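Local coordinates for protein metazoan TIR-STING fusion (Crassostrea gigas, PDB 6WT6) that joins a TIR domain to a STING-type ligand-binding domain in one chain and probably serves as a signalling protein of innate immunity, at residues A[31-37]-A[58-64]; A[172-176]-A[305-309]; A[217-223]-A[328-334]. One frame throughout, in Å; residues are numbered along the deposited sequence.

Interaction 1. Residues A[31-37]-A[58-64]; sequences YHAFISY and FTCCFAE
Cys-61, with 101 Å² covered, is the residue most enclosed where the edge strand 60-62 lies against strand 33-36. The strands run parallel in extended conformation, axes 4.8 Å apart at closest and crossed at -25°, with Ala-33 beside Cys-60 (CA-CA 4.9 Å) and Phe-34 beside Cys-61 (4.8 Å). Cys-61 N donates to Ala-33 O (3.0 Å) and Ile-35 N to Cys-61 O (3.3 Å). The Cys-61 side chain, chi1 t, puts CB 3.6 Å from the centroid of the Tyr-31 ring, a CH-pi contact over its face, and SG 4.4 Å from the same centroid; Phe-34, on the same face of the sheet, meets that sulfur edge-on, CD1 to SG 3.7 Å.

His-32 sits where the chain turns a corner, phi/psi -73/-38. Its N donates to Thr-59 O (2.7 Å), and with chi1 m its ND1 accepts from Thr-59 N (3.2 Å), while NE2 is hydrogen-bonded to Pro-23 O. Phe-58 points its edge at the imidazole face, a T-shaped pair with centroids 5.2 Å apart.

At the far end Tyr-37, chi1 p, lies in an offset stack on Phe-62 (centroids 4.8 Å, planes 13° apart), and its OH accepts from Glu-64 N (2.9 Å) in the first turn of helix 63-66, with Phe-62 at its N-cap position. Strands 31-36 and 60-62, linked by helix 43-56, form a beta-alpha-beta unit of the flavodoxin-like TIR fold. Three main-chain hydrogen bonds are thus supplemented, beyond the paired residues, by side-chain acceptors, His-32 ND1 and Tyr-37 OH, and by aromatic contacts.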
loop_
_atom_site.group_PDB
_atom_site.type_symbol
_atom_site.label_atom_id
_atom_site.label_comp_id
_atom_site.label_asym_id
_atom_site.label_seq_id
_atom_site.Cartn_x
_atom_site.Cartn_y
_atom_site.Cartn_z
ATOM N N TYR A 31 -27.429 -1.684 -4.065
ATOM C CA TYR A 31 -27.987 -0.409 -3.637
ATOM C C TYR A 31 -27.422 0.709 -4.499
ATOM O O TYR A 31 -26.263 0.662 -4.917
ATOM C CB TYR A 31 -27.680 -0.095 -2.163
ATOM C CG TYR A 31 -27.988 -1.207 -1.191
ATOM C CD1 TYR A 31 -29.297 -1.556 -0.896
ATOM C CD2 TYR A 31 -26.964 -1.889 -0.545
ATOM C CE1 TYR A 31 -29.582 -2.568 0.004
ATOM C CE2 TYR A 31 -27.239 -2.900 0.357
ATOM C CZ TYR A 31 -28.549 -3.237 0.626
ATOM O OH TYR A 31 -28.822 -4.245 1.523
ATOM N N HIS A 32 -28.252 1.725 -4.751
ATOM C CA HIS A 32 -27.759 2.930 -5.409
ATOM C C HIS A 32 -26.898 3.761 -4.466
ATOM O O HIS A 32 -25.898 4.350 -4.889
ATOM C CB HIS A 32 -28.925 3.769 -5.936
ATOM C CG HIS A 32 -29.629 3.163 -7.109
ATOM N ND1 HIS A 32 -30.680 2.282 -6.973
ATOM C CD2 HIS A 32 -29.432 3.310 -8.440
ATOM C CE1 HIS A 32 -31.099 1.911 -8.169
ATOM N NE2 HIS A 32 -30.359 2.521 -9.077
ATOM N N ALA A 33 -27.269 3.828 -3.190
ATOM C CA ALA A 33 -26.551 4.677 -2.254
ATOM C C ALA A 33 -26.580 4.075 -0.857
ATOM O O ALA A 33 -27.613 3.569 -0.409
ATOM C CB ALA A 33 -27.136 6.093 -2.224
ATOM N N PHE A 34 -25.437 4.128 -0.182
ATOM C CA PHE A 34 -25.352 3.845 1.242
ATOM C C PHE A 34 -25.303 5.170 1.986
ATOM O O PHE A 34 -24.463 6.024 1.688
ATOM C CB PHE A 34 -24.118 3.006 1.579
ATOM C CG PHE A 34 -23.882 2.839 3.059
ATOM C CD1 PHE A 34 -24.672 1.979 3.808
ATOM C CD2 PHE A 34 -22.868 3.532 3.699
ATOM C CE1 PHE A 34 -24.457 1.820 5.168
ATOM C CE2 PHE A 34 -22.648 3.376 5.061
ATOM C CZ PHE A 34 -23.445 2.518 5.794
ATOM N N ILE A 35 -26.210 5.339 2.940
ATOM C CA ILE A 35 -26.276 6.548 3.750
ATOM C C ILE A 35 -25.471 6.301 5.021
ATOM O O ILE A 35 -25.899 5.555 5.906
ATOM C CB ILE A 35 -27.727 6.934 4.057
ATOM C CG1 ILE A 35 -28.445 7.312 2.762
ATOM C CG2 ILE A 35 -27.784 8.078 5.056
ATOM C CD1 ILE A 35 -29.889 7.689 2.948
ATOM N N SER A 36 -24.293 6.915 5.100
ATOM C CA SER A 36 -23.422 6.816 6.263
ATOM C C SER A 36 -23.698 8.001 7.180
ATOM O O SER A 36 -23.500 9.156 6.788
ATOM C CB SER A 36 -21.953 6.786 5.844
ATOM O OG SER A 36 -21.105 6.573 6.956
ATOM N N TYR A 37 -24.152 7.714 8.398
ATOM C CA TYR A 37 -24.528 8.753 9.342
ATOM C C TYR A 37 -24.096 8.345 10.741
ATOM O O TYR A 37 -23.903 7.163 11.034
ATOM C CB TYR A 37 -26.039 9.022 9.309
ATOM C CG TYR A 37 -26.885 7.832 9.715
ATOM C CD1 TYR A 37 -27.132 6.791 8.825
ATOM C CD2 TYR A 37 -27.445 7.754 10.983
ATOM C CE1 TYR A 37 -27.905 5.704 9.193
ATOM C CE2 TYR A 37 -28.219 6.675 11.357
ATOM C CZ TYR A 37 -28.446 5.653 10.463
ATOM O OH TYR A 37 -29.220 4.579 10.838
ATOM N N PHE A 58 -34.736 5.300 -6.268
ATOM C CA PHE A 58 -33.467 4.685 -5.908
ATOM C C PHE A 58 -33.631 3.754 -4.710
ATOM O O PHE A 58 -34.472 3.972 -3.833
ATOM C CB PHE A 58 -32.421 5.758 -5.600
ATOM C CG PHE A 58 -32.136 6.679 -6.751
ATOM C CD1 PHE A 58 -31.142 6.378 -7.668
ATOM C CD2 PHE A 58 -32.867 7.844 -6.921
ATOM C CE1 PHE A 58 -30.879 7.223 -8.732
ATOM C CE2 PHE A 58 -32.611 8.692 -7.984
ATOM C CZ PHE A 58 -31.614 8.383 -8.889
ATOM N N THR A 59 -32.815 2.703 -4.686
ATOM C CA THR A 59 -32.774 1.749 -3.584
ATOM C C THR A 59 -31.554 2.049 -2.719
ATOM O O THR A 59 -30.424 2.061 -3.219
ATOM C CB THR A 59 -32.727 0.311 -4.101
ATOM O OG1 THR A 59 -33.991 -0.029 -4.684
ATOM C CG2 THR A 59 -32.417 -0.660 -2.970
ATOM N N CYS A 60 -31.780 2.285 -1.431
ATOM C CA CYS A 60 -30.719 2.692 -0.526
ATOM C C CYS A 60 -30.540 1.679 0.597
ATOM O O CYS A 60 -31.408 0.842 0.860
ATOM C CB CYS A 60 -31.000 4.075 0.073
ATOM S SG CYS A 60 -30.880 5.439 -1.096
ATOM N N CYS A 61 -29.387 1.771 1.254
ATOM C CA CYS A 61 -29.060 0.975 2.430
ATOM C C CYS A 61 -28.996 1.909 3.631
ATOM O O CYS A 61 -28.204 2.858 3.641
ATOM C CB CYS A 61 -27.733 0.235 2.247
ATOM S SG CYS A 61 -27.170 -0.693 3.699
ATOM N N PHE A 62 -29.830 1.640 4.635
ATOM C CA PHE A 62 -29.965 2.497 5.808
ATOM C C PHE A 62 -29.744 1.655 7.056
ATOM O O PHE A 62 -30.456 0.669 7.273
ATOM C CB PHE A 62 -31.345 3.162 5.834
ATOM C CG PHE A 62 -31.444 4.325 6.779
ATOM C CD1 PHE A 62 -30.819 5.524 6.483
ATOM C CD2 PHE A 62 -32.176 4.227 7.950
ATOM C CE1 PHE A 62 -30.912 6.600 7.345
ATOM C CE2 PHE A 62 -32.274 5.303 8.815
ATOM C CZ PHE A 62 -31.641 6.491 8.511
ATOM N N ALA A 63 -28.769 2.053 7.880
ATOM C CA ALA A 63 -28.327 1.229 9.002
ATOM C C ALA A 63 -29.484 0.855 9.924
ATOM O O ALA A 63 -29.725 -0.328 10.190
ATOM C CB ALA A 63 -27.230 1.957 9.782
ATOM N N GLU A 64 -30.214 1.862 10.416
ATOM C CA GLU A 64 -31.320 1.621 11.342
ATOM C C GLU A 64 -32.308 0.601 10.792
ATOM O O GLU A 64 -32.763 -0.293 11.516
ATOM C CB GLU A 64 -32.042 2.937 11.643
ATOM C CG GLU A 64 -33.358 2.780 12.387
ATOM C CD GLU A 64 -34.251 4.004 12.256
ATOM O OE1 GLU A 64 -34.788 4.239 11.150
ATOM O OE2 GLU A 64 -34.413 4.734 13.257
#

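Interaction 2. Residues A[172-176]-A[305-309]; sequences VGNLA and QSMRF
A single glutamine side chain bridges the non-regular segment 172-176 to helix 305-309. Gln-305, with chi1 and chi2 both m, lays its amide along the backbone and uses both ends: NE2 donates to Gly-173 O (2.9 Å) and OE1 accepts from Leu-175 N (2.9 Å), so one carbonyl and one amide two residues apart are satisfied together. Gln-305 O meanwhile keeps its helical bond from Phe-309 N (2.9 Å).

Asn-174 lies between these two bonds, extended at phi/psi -69/130, with chi1 t. Its OD1 takes a weak bond from Ala-176 N (3.4 Å) and stands 3.1 Å from Gln-305 OE1, a meeting of two acceptors that is no hydrogen bond. Leu-175 then turns to phi/psi -96/-12, and Ala-176 enters the helix. Its methyl group settles on the other helix, CB being 3.5 Å from both Arg-308 C and Phe-309 N, and the backbones come close, CA to CA 3.9 Å for Ala-176 and Phe-309. The Arg-308 side chain, trans beyond chi1, passes Asn-174 with CD 3.5 Å from OD1; its NE donates to Leu-106 O of the second subunit, and Leu-175 packs on Trp-181 of the second subunit. The weak Asn-174 bond is a side-chain capping bond at the start of helix 176-204, and Ala-176 docks that start on helix 299-319, within the helical part of the STING ligand-binding domain at the interface with the second subunit.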
loop_
_atom_site.group_PDB
_atom_site.type_symbol
_atom_site.label_atom_id
_atom_site.label_comp_id
_atom_site.label_asym_id
_atom_site.label_seq_id
_atom_site.Cartn_x
_atom_site.Cartn_y
_atom_site.Cartn_z
ATOM N N VAL A 172 -6.086 2.930 -9.164
ATOM C CA VAL A 172 -5.023 2.504 -8.261
ATOM C C VAL A 172 -4.597 3.682 -7.395
ATOM O O VAL A 172 -4.251 4.751 -7.914
ATOM C CB VAL A 172 -3.826 1.939 -9.043
ATOM C CG1 VAL A 172 -2.741 1.467 -8.090
ATOM C CG2 VAL A 172 -4.281 0.812 -9.949
ATOM N N GLY A 173 -4.618 3.485 -6.077
ATOM C CA GLY A 173 -4.051 4.438 -5.145
ATOM C C GLY A 173 -2.559 4.214 -4.973
ATOM O O GLY A 173 -1.928 3.437 -5.690
ATOM N N ASN A 174 -1.989 4.914 -3.996
ATOM C CA ASN A 174 -0.561 4.774 -3.740
ATOM C C ASN A 174 -0.264 3.390 -3.170
ATOM O O ASN A 174 -0.914 2.941 -2.221
ATOM C CB ASN A 174 -0.069 5.866 -2.787
ATOM C CG ASN A 174 1.454 5.975 -2.758
ATOM O OD1 ASN A 174 2.144 5.467 -3.644
ATOM N ND2 ASN A 174 1.983 6.642 -1.738
ATOM N N LEU A 175 0.713 2.709 -3.769
ATOM C CA LEU A 175 1.118 1.367 -3.370
ATOM C C LEU A 175 2.313 1.358 -2.425
ATOM O O LEU A 175 2.594 0.315 -1.820
ATOM C CB LEU A 175 1.463 0.525 -4.616
ATOM C CG LEU A 175 0.377 0.335 -5.677
ATOM C CD1 LEU A 175 0.968 -0.180 -6.985
ATOM C CD2 LEU A 175 -0.691 -0.621 -5.163
ATOM N N ALA A 176 3.003 2.494 -2.272
ATOM C CA ALA A 176 4.291 2.518 -1.582
ATOM C C ALA A 176 4.199 1.942 -0.172
ATOM O O ALA A 176 4.958 1.037 0.194
ATOM C CB ALA A 176 4.831 3.949 -1.540
ATOM N N GLN A 305 5.117 5.078 -8.860
ATOM C CA GLN A 305 4.808 4.182 -7.748
ATOM C C GLN A 305 6.061 3.480 -7.235
ATOM O O GLN A 305 6.261 3.359 -6.019
ATOM C CB GLN A 305 3.766 3.147 -8.174
ATOM C CG GLN A 305 2.393 3.716 -8.511
ATOM C CD GLN A 305 1.473 3.820 -7.311
ATOM O OE1 GLN A 305 1.911 3.730 -6.164
ATOM N NE2 GLN A 305 0.183 4.000 -7.574
ATOM N N SER A 306 6.924 3.021 -8.145
ATOM C CA SER A 306 8.089 2.251 -7.724
ATOM C C SER A 306 9.154 3.124 -7.063
ATOM O O SER A 306 9.934 2.622 -6.244
ATOM C CB SER A 306 8.677 1.492 -8.916
ATOM O OG SER A 306 9.059 2.377 -9.949
ATOM N N MET A 307 9.217 4.420 -7.401
ATOM C CA MET A 307 10.140 5.313 -6.702
ATOM C C MET A 307 9.596 5.747 -5.344
ATOM O O MET A 307 10.377 5.975 -4.413
ATOM C CB MET A 307 10.460 6.548 -7.552
ATOM C CG MET A 307 11.252 6.244 -8.821
ATOM S SD MET A 307 12.501 4.961 -8.572
ATOM C CE MET A 307 13.733 5.846 -7.656
ATOM N N ARG A 308 8.275 5.883 -5.216
ATOM C CA ARG A 308 7.676 6.093 -3.905
ATOM C C ARG A 308 7.909 4.887 -3.008
ATOM O O ARG A 308 8.275 5.036 -1.836
ATOM C CB ARG A 308 6.181 6.380 -4.044
ATOM C CG ARG A 308 5.851 7.767 -4.540
ATOM C CD ARG A 308 4.387 7.851 -4.907
ATOM N NE ARG A 308 3.981 9.213 -5.229
ATOM C CZ ARG A 308 2.791 9.538 -5.717
ATOM N NH1 ARG A 308 1.887 8.593 -5.947
ATOM N NH2 ARG A 308 2.506 10.805 -5.978
ATOM N N PHE A 309 7.700 3.680 -3.547
ATOM C CA PHE A 309 8.021 2.469 -2.802
ATOM C C PHE A 309 9.490 2.453 -2.399
ATOM O O PHE A 309 9.829 2.175 -1.242
ATOM C CB PHE A 309 7.682 1.231 -3.635
ATOM C CG PHE A 309 8.353 -0.031 -3.146
ATOM C CD1 PHE A 309 7.942 -0.646 -1.965
ATOM C CD2 PHE A 309 9.394 -0.600 -3.859
ATOM C CE1 PHE A 309 8.556 -1.807 -1.519
ATOM C CE2 PHE A 309 10.013 -1.758 -3.415
ATOM C CZ PHE A 309 9.593 -2.362 -2.240
#

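Interaction 3. Residues A[217-223]-A[328-334]; sequences FLFFPQS and KIVFYKD
Asp-334, chi1 p, receives two bonds from Ser-223 beyond the strand ends: OG donates to OD2 (2.5 Å) and the backbone N to OD1 (3.2 Å). Five main-chain bonds precede this pair. Leu-218 N donates to Lys-328 O (2.8 Å), Val-330 N to Leu-218 O (2.6 Å), Phe-220 N to Val-330 O (2.8 Å), Tyr-332 N to Phe-220 O (3.2 Å) and Gln-222 N to Tyr-332 O (2.9 Å). They fix a parallel register of Phe-217 with Lys-328, Leu-218 with Ile-329, and so on to Pro-221 with Tyr-332, CA-CA 4.5 to 5.2 Å. The axes approach to 4.5 Å and cross at -25°.

Here strand 327-332 forms one edge of the mixed five-stranded sheet of the STING ligand-binding domain, with strand 212-221 continuing inward to strand 272-279. Leu-218, Phe-220, Ile-329 and Phe-331 point to the face covered by helix 299-319; Phe-217, Phe-219, Val-330 and Tyr-332 point to the other, where helix 341-356 packs.

On the first face Phe-220, chi1 t, meets Phe-331 obliquely, CD1 to CD1 3.7 Å, and touches Ile-329 CG2 with its CB at 4.1 Å. On the second, Phe-217 CD1 reaches Val-330 CG2 (3.7 Å), and Phe-219 CD1 approaches Tyr-332 CE1 (3.9 Å). Tyr-332, chi1 p, swings its ring under Pro-221, whose CA lies 4.0 Å from the ring centroid over its face. Farther out, Gln-222 CB rests 3.6 Å from Phe-331 CZ.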
loop_
_atom_site.group_PDB
_atom_site.type_symbol
_atom_site.label_atom_id
_atom_site.label_comp_id
_atom_site.label_asym_id
_atom_site.label_seq_id
_atom_site.Cartn_x
_atom_site.Cartn_y
_atom_site.Cartn_z
ATOM N N PHE A 217 22.262 -7.745 -1.153
ATOM C CA PHE A 217 22.000 -6.865 -2.284
ATOM C C PHE A 217 20.623 -7.178 -2.856
ATOM O O PHE A 217 20.351 -8.318 -3.250
ATOM C CB PHE A 217 23.094 -7.004 -3.341
ATOM C CG PHE A 217 24.399 -6.383 -2.931
ATOM C CD1 PHE A 217 24.772 -5.139 -3.413
ATOM C CD2 PHE A 217 25.236 -7.026 -2.033
ATOM C CE1 PHE A 217 25.961 -4.558 -3.026
ATOM C CE2 PHE A 217 26.430 -6.449 -1.639
ATOM C CZ PHE A 217 26.794 -5.214 -2.139
ATOM N N LEU A 218 19.753 -6.174 -2.878
ATOM C CA LEU A 218 18.373 -6.313 -3.323
ATOM C C LEU A 218 18.234 -5.627 -4.674
ATOM O O LEU A 218 18.489 -4.424 -4.793
ATOM C CB LEU A 218 17.409 -5.707 -2.305
ATOM C CG LEU A 218 17.454 -6.278 -0.888
ATOM C CD1 LEU A 218 16.687 -5.371 0.053
ATOM C CD2 LEU A 218 16.890 -7.699 -0.862
ATOM N N PHE A 219 17.831 -6.388 -5.685
ATOM C CA PHE A 219 17.870 -5.921 -7.063
ATOM C C PHE A 219 16.518 -5.355 -7.469
ATOM O O PHE A 219 15.477 -5.988 -7.257
ATOM C CB PHE A 219 18.310 -7.046 -7.999
ATOM C CG PHE A 219 19.756 -7.413 -7.835
ATOM C CD1 PHE A 219 20.737 -6.752 -8.556
ATOM C CD2 PHE A 219 20.140 -8.384 -6.924
ATOM C CE1 PHE A 219 22.072 -7.074 -8.390
ATOM C CE2 PHE A 219 21.474 -8.709 -6.757
ATOM C CZ PHE A 219 22.440 -8.053 -7.488
ATOM N N PHE A 220 16.550 -4.162 -8.061
ATOM C CA PHE A 220 15.362 -3.368 -8.366
ATOM C C PHE A 220 15.466 -2.940 -9.826
ATOM O O PHE A 220 15.877 -1.810 -10.125
ATOM C CB PHE A 220 15.270 -2.167 -7.417
ATOM C CG PHE A 220 13.921 -1.491 -7.378
ATOM C CD1 PHE A 220 13.142 -1.353 -8.521
ATOM C CD2 PHE A 220 13.441 -0.972 -6.185
ATOM C CE1 PHE A 220 11.910 -0.723 -8.468
ATOM C CE2 PHE A 220 12.214 -0.339 -6.126
ATOM C CZ PHE A 220 11.445 -0.216 -7.269
ATOM N N PRO A 221 15.115 -3.823 -10.759
ATOM C CA PRO A 221 15.082 -3.424 -12.172
ATOM C C PRO A 221 13.994 -2.389 -12.417
ATOM O O PRO A 221 12.890 -2.487 -11.878
ATOM C CB PRO A 221 14.783 -4.736 -12.904
ATOM C CG PRO A 221 14.064 -5.570 -11.887
ATOM C CD PRO A 221 14.701 -5.224 -10.570
ATOM N N GLN A 222 14.314 -1.392 -13.252
ATOM C CA GLN A 222 13.379 -0.292 -13.473
ATOM C C GLN A 222 12.069 -0.771 -14.085
ATOM O O GLN A 222 11.013 -0.184 -13.826
ATOM C CB GLN A 222 14.014 0.773 -14.367
ATOM C CG GLN A 222 13.111 1.972 -14.621
ATOM C CD GLN A 222 13.784 3.047 -15.446
ATOM O OE1 GLN A 222 14.941 2.912 -15.835
ATOM N NE2 GLN A 222 13.059 4.125 -15.716
ATOM N N SER A 223 12.109 -1.818 -14.907
ATOM C CA SER A 223 10.867 -2.323 -15.480
ATOM C C SER A 223 10.020 -3.062 -14.458
ATOM O O SER A 223 8.863 -3.381 -14.760
ATOM C CB SER A 223 11.157 -3.252 -16.655
ATOM O OG SER A 223 11.578 -4.523 -16.188
ATOM N N LYS A 328 21.607 -3.556 0.616
ATOM C CA LYS A 328 21.877 -2.537 -0.390
ATOM C C LYS A 328 20.916 -2.736 -1.549
ATOM O O LYS A 328 20.962 -3.767 -2.227
ATOM C CB LYS A 328 23.328 -2.597 -0.872
ATOM C CG LYS A 328 23.671 -1.527 -1.899
ATOM C CD LYS A 328 23.360 -0.142 -1.360
ATOM C CE LYS A 328 23.807 0.946 -2.319
ATOM N NZ LYS A 328 23.144 0.811 -3.640
ATOM N N ILE A 329 20.042 -1.762 -1.769
ATOM C CA ILE A 329 19.104 -1.816 -2.884
ATOM C C ILE A 329 19.836 -1.387 -4.152
ATOM O O ILE A 329 20.443 -0.311 -4.196
ATOM C CB ILE A 329 17.876 -0.935 -2.624
ATOM C CG1 ILE A 329 17.239 -1.291 -1.276
ATOM C CG2 ILE A 329 16.861 -1.111 -3.740
ATOM C CD1 ILE A 329 15.955 -0.534 -0.987
ATOM N N VAL A 330 19.791 -2.235 -5.178
ATOM C CA VAL A 330 20.485 -1.997 -6.440
ATOM C C VAL A 330 19.425 -1.680 -7.490
ATOM O O VAL A 330 18.823 -2.588 -8.078
ATOM C CB VAL A 330 21.338 -3.200 -6.862
ATOM C CG1 VAL A 330 22.066 -2.914 -8.185
ATOM C CG2 VAL A 330 22.325 -3.581 -5.759
ATOM N N PHE A 331 19.190 -0.395 -7.738
ATOM C CA PHE A 331 18.309 0.022 -8.819
ATOM C C PHE A 331 19.116 0.143 -10.109
ATOM O O PHE A 331 20.216 0.708 -10.109
ATOM C CB PHE A 331 17.628 1.348 -8.483
ATOM C CG PHE A 331 16.648 1.809 -9.528
ATOM C CD1 PHE A 331 15.315 1.444 -9.454
ATOM C CD2 PHE A 331 17.063 2.609 -10.584
ATOM C CE1 PHE A 331 14.411 1.869 -10.414
ATOM C CE2 PHE A 331 16.166 3.036 -11.545
ATOM C CZ PHE A 331 14.840 2.666 -11.461
ATOM N N TYR A 332 18.565 -0.377 -11.205
ATOM C CA TYR A 332 19.286 -0.372 -12.468
ATOM C C TYR A 332 18.296 -0.441 -13.618
ATOM O O TYR A 332 17.195 -0.983 -13.476
ATOM C CB TYR A 332 20.272 -1.542 -12.551
ATOM C CG TYR A 332 19.613 -2.905 -12.497
ATOM C CD1 TYR A 332 19.289 -3.499 -11.277
ATOM C CD2 TYR A 332 19.319 -3.601 -13.664
ATOM C CE1 TYR A 332 18.686 -4.745 -11.224
ATOM C CE2 TYR A 332 18.711 -4.843 -13.623
ATOM C CZ TYR A 332 18.400 -5.414 -12.403
ATOM O OH TYR A 332 17.800 -6.652 -12.363
ATOM N N LYS A 333 18.708 0.112 -14.759
ATOM C CA LYS A 333 17.954 -0.008 -16.004
ATOM C C LYS A 333 18.233 -1.374 -16.611
ATOM O O LYS A 333 19.342 -1.635 -17.090
ATOM C CB LYS A 333 18.338 1.097 -16.984
ATOM C CG LYS A 333 18.136 2.506 -16.458
ATOM C CD LYS A 333 18.270 3.542 -17.567
ATOM C CE LYS A 333 18.278 4.956 -17.001
ATOM N NZ LYS A 333 18.119 5.988 -18.060
ATOM N N ASP A 334 17.226 -2.247 -16.600
ATOM C CA ASP A 334 17.377 -3.595 -17.144
ATOM C C ASP A 334 17.140 -3.552 -18.654
ATOM O O ASP A 334 16.116 -4.000 -19.175
ATOM C CB ASP A 334 16.433 -4.563 -16.439
ATOM C CG ASP A 334 15.013 -4.042 -16.359
ATOM O OD1 ASP A 334 14.831 -2.814 -16.264
ATOM O OD2 ASP A 334 14.073 -4.861 -16.389
#

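Overall arrangement
From the N terminus, interaction 1 closes first, a short loop through helix 43-56 that pairs two neighbouring strands of the TIR domain. It is complete before the other two begin, and its centre lies about 33 Å from that of interaction 2 and 48 Å from that of interaction 3. The later contacts cross: 172-176 is followed by 217-223, then 305-309, then 328-334. Interaction 2 thus joins the entry to helix 176-204 with helix 299-319, and interaction 3 brings the next strand, 327-332, beside 212-221. They touch where Phe-220 packs against Ser-306 and Phe-309, tying helices to sheet, and both reach the second subunit.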